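Local atomic coordinates of oxidase/hydroxylase (PDB entry 4XCB), a protein that binds a metal ion, 2-oxoglutarate and hygromycin B in a double-stranded beta-helix, and probably acts as a 2-oxoglutarate-dependent oxygenase in orthosomycin biosynthesis. Residues Y13-T18 with G132-P137. Sequence-based numbering, arbitrary orientation.
Sequences YIFDTT and GKLYCP
Asp16, in the last turn of helix 9-18, and Leu134, in the short strand 133-135, bring the two backbones closest, with 7.5 Å between their CA atoms; no hydrogen bond joins them, and the closest atoms of each touching pair belong to side chains. Leu134 points at the helix and divides its two methyls between neighbouring helix residues. Its CD1 lies 3.9 Å from Phe15 CD2, at the rim of the ring, while its CD2 sits 3.6 Å from Asp16 OD1 and also touches the aspartate CB. Two residues on, the extended chain presents its next inward side chain, and Cys136 SG comes within 4.0 Å of Phe15 CE2. Measured from the ring centroid the sulfur is 5.3 Å away and 88° off the normal, a sulfur-aromatic contact in the plane of the ring, at its edge. With CG anti to the backbone N (chi1 -175°) the Phe15 ring extends from the helix toward 132-137, and chi2 of 85° sets the turn of its plane, which leaves the sulfur at the edge. Leu202 and Asn204 of strand 200-204 and Leu21 of strand 20-23 also pack on Phe15, placing the contact where the N-terminal helix meets the large sheet of the double-stranded beta-helix. The side chain of Cys136 is about 8 Å from that of Glu205, an iron-binding residue, yet neither segment supplies a metal ligand. Asp16 is buried, and its carboxylate finds polar partners beyond Leu134: OD1 forms a salt bridge with Lys164, and OD2 accepts a hydrogen bond from the backbone N of Asn166 of a second subunit. The chemistry therefore implies a division of labour: largely apolar contacts join helix to strand and Cys136, while those two partners probably stabilise the buried carboxylate.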
loop_
_atom_site.group_PDB
_atom_site.type_symbol
_atom_site.label_atom_id
_atom_site.label_comp_id
_atom_site.label_asym_id
_atom_site.label_seq_id
_atom_site.Cartn_x
_atom_site.Cartn_y
_atom_site.Cartn_z
ATOM N N TYR A 13 14.676 -10.777 4.317
ATOM C CA TYR A 13 14.806 -9.968 3.107
ATOM C C TYR A 13 14.447 -10.799 1.895
ATOM O O TYR A 13 13.686 -10.359 1.029
ATOM C CB TYR A 13 16.224 -9.416 2.940
ATOM C CG TYR A 13 16.381 -8.565 1.693
ATOM C CD1 TYR A 13 16.213 -7.182 1.748
ATOM C CD2 TYR A 13 16.690 -9.135 0.465
ATOM C CE1 TYR A 13 16.368 -6.400 0.607
ATOM C CE2 TYR A 13 16.830 -8.369 -0.668
ATOM C CZ TYR A 13 16.665 -7.005 -0.591
ATOM O OH TYR A 13 16.818 -6.266 -1.741
ATOM N N ILE A 14 15.012 -11.999 1.839
ATOM C CA ILE A 14 14.766 -12.922 0.745
ATOM C C ILE A 14 13.304 -13.370 0.692
ATOM O O ILE A 14 12.714 -13.408 -0.382
ATOM C CB ILE A 14 15.715 -14.130 0.856
ATOM C CG1 ILE A 14 17.147 -13.634 0.646
ATOM C CG2 ILE A 14 15.360 -15.209 -0.153
ATOM C CD1 ILE A 14 18.205 -14.677 0.896
ATOM N N PHE A 15 12.702 -13.706 1.836
ATOM C CA PHE A 15 11.308 -14.123 1.790
ATOM C C PHE A 15 10.420 -12.983 1.288
ATOM O O PHE A 15 9.516 -13.198 0.488
ATOM C CB PHE A 15 10.820 -14.604 3.157
ATOM C CG PHE A 15 9.434 -15.150 3.128
ATOM C CD1 PHE A 15 9.195 -16.477 2.793
ATOM C CD2 PHE A 15 8.360 -14.325 3.390
ATOM C CE1 PHE A 15 7.895 -16.961 2.762
ATOM C CE2 PHE A 15 7.059 -14.801 3.357
ATOM C CZ PHE A 15 6.823 -16.113 3.055
ATOM N N ASP A 16 10.689 -11.774 1.764
ATOM C CA ASP A 16 9.908 -10.617 1.372
ATOM C C ASP A 16 10.039 -10.387 -0.125
ATOM O O ASP A 16 9.055 -10.170 -0.826
ATOM C CB ASP A 16 10.367 -9.384 2.140
ATOM C CG ASP A 16 9.766 -8.101 1.605
ATOM O OD1 ASP A 16 8.527 -8.006 1.482
ATOM O OD2 ASP A 16 10.541 -7.159 1.318
ATOM N N THR A 17 11.271 -10.438 -0.624
ATOM C CA THR A 17 11.488 -10.003 -1.996
ATOM C C THR A 17 11.156 -11.070 -3.031
ATOM O O THR A 17 10.864 -10.738 -4.182
ATOM C CB THR A 17 12.938 -9.537 -2.217
ATOM O OG1 THR A 17 13.855 -10.524 -1.729
ATOM C CG2 THR A 17 13.175 -8.214 -1.503
ATOM N N THR A 18 11.194 -12.342 -2.644
ATOM C CA THR A 18 10.987 -13.425 -3.602
ATOM C C THR A 18 9.719 -14.246 -3.367
ATOM O O THR A 18 9.272 -14.983 -4.249
ATOM C CB THR A 18 12.184 -14.400 -3.596
ATOM O OG1 THR A 18 12.162 -15.179 -2.388
ATOM C CG2 THR A 18 13.500 -13.641 -3.701
ATOM N N GLY A 132 8.332 -3.266 10.598
ATOM C CA GLY A 132 9.356 -4.276 10.789
ATOM C C GLY A 132 8.889 -5.711 10.671
ATOM O O GLY A 132 9.674 -6.655 10.833
ATOM N N LYS A 133 7.610 -5.899 10.369
ATOM C CA LYS A 133 7.071 -7.251 10.334
ATOM C C LYS A 133 6.313 -7.538 9.054
ATOM O O LYS A 133 5.535 -6.705 8.586
ATOM C CB LYS A 133 6.144 -7.472 11.535
ATOM C CG LYS A 133 6.880 -7.495 12.868
ATOM C CD LYS A 133 5.968 -7.981 13.977
ATOM C CE LYS A 133 6.699 -8.082 15.308
ATOM N NZ LYS A 133 7.205 -6.759 15.765
ATOM N N LEU A 134 6.534 -8.723 8.499
ATOM C CA LEU A 134 5.684 -9.253 7.433
ATOM C C LEU A 134 4.391 -9.815 7.987
ATOM O O LEU A 134 4.375 -10.442 9.046
ATOM C CB LEU A 134 6.391 -10.347 6.658
ATOM C CG LEU A 134 7.539 -9.842 5.788
ATOM C CD1 LEU A 134 8.456 -11.010 5.521
ATOM C CD2 LEU A 134 7.014 -9.265 4.491
ATOM N N TYR A 135 3.310 -9.582 7.253
ATOM C CA TYR A 135 2.011 -10.138 7.582
ATOM C C TYR A 135 1.450 -10.869 6.357
ATOM O O TYR A 135 0.790 -10.267 5.522
ATOM C CB TYR A 135 1.057 -9.031 8.050
ATOM C CG TYR A 135 1.487 -8.375 9.338
ATOM C CD1 TYR A 135 1.161 -8.942 10.568
ATOM C CD2 TYR A 135 2.215 -7.198 9.332
ATOM C CE1 TYR A 135 1.534 -8.343 11.765
ATOM C CE2 TYR A 135 2.599 -6.584 10.528
ATOM C CZ TYR A 135 2.261 -7.169 11.739
ATOM O OH TYR A 135 2.644 -6.599 12.936
ATOM N N CYS A 136 1.751 -12.161 6.236
ATOM C CA CYS A 136 1.221 -12.971 5.138
ATOM C C CYS A 136 0.190 -13.930 5.683
ATOM O O CYS A 136 0.501 -14.735 6.550
ATOM C CB CYS A 136 2.326 -13.759 4.434
ATOM S SG CYS A 136 3.723 -12.742 3.927
ATOM N N PRO A 137 -1.042 -13.853 5.176
ATOM C CA PRO A 137 -2.084 -14.638 5.846
ATOM C C PRO A 137 -2.102 -16.130 5.485
ATOM O O PRO A 137 -2.734 -16.888 6.222
ATOM C CB PRO A 137 -3.372 -13.951 5.394
ATOM C CG PRO A 137 -3.040 -13.392 4.067
ATOM C CD PRO A 137 -1.592 -12.974 4.130
#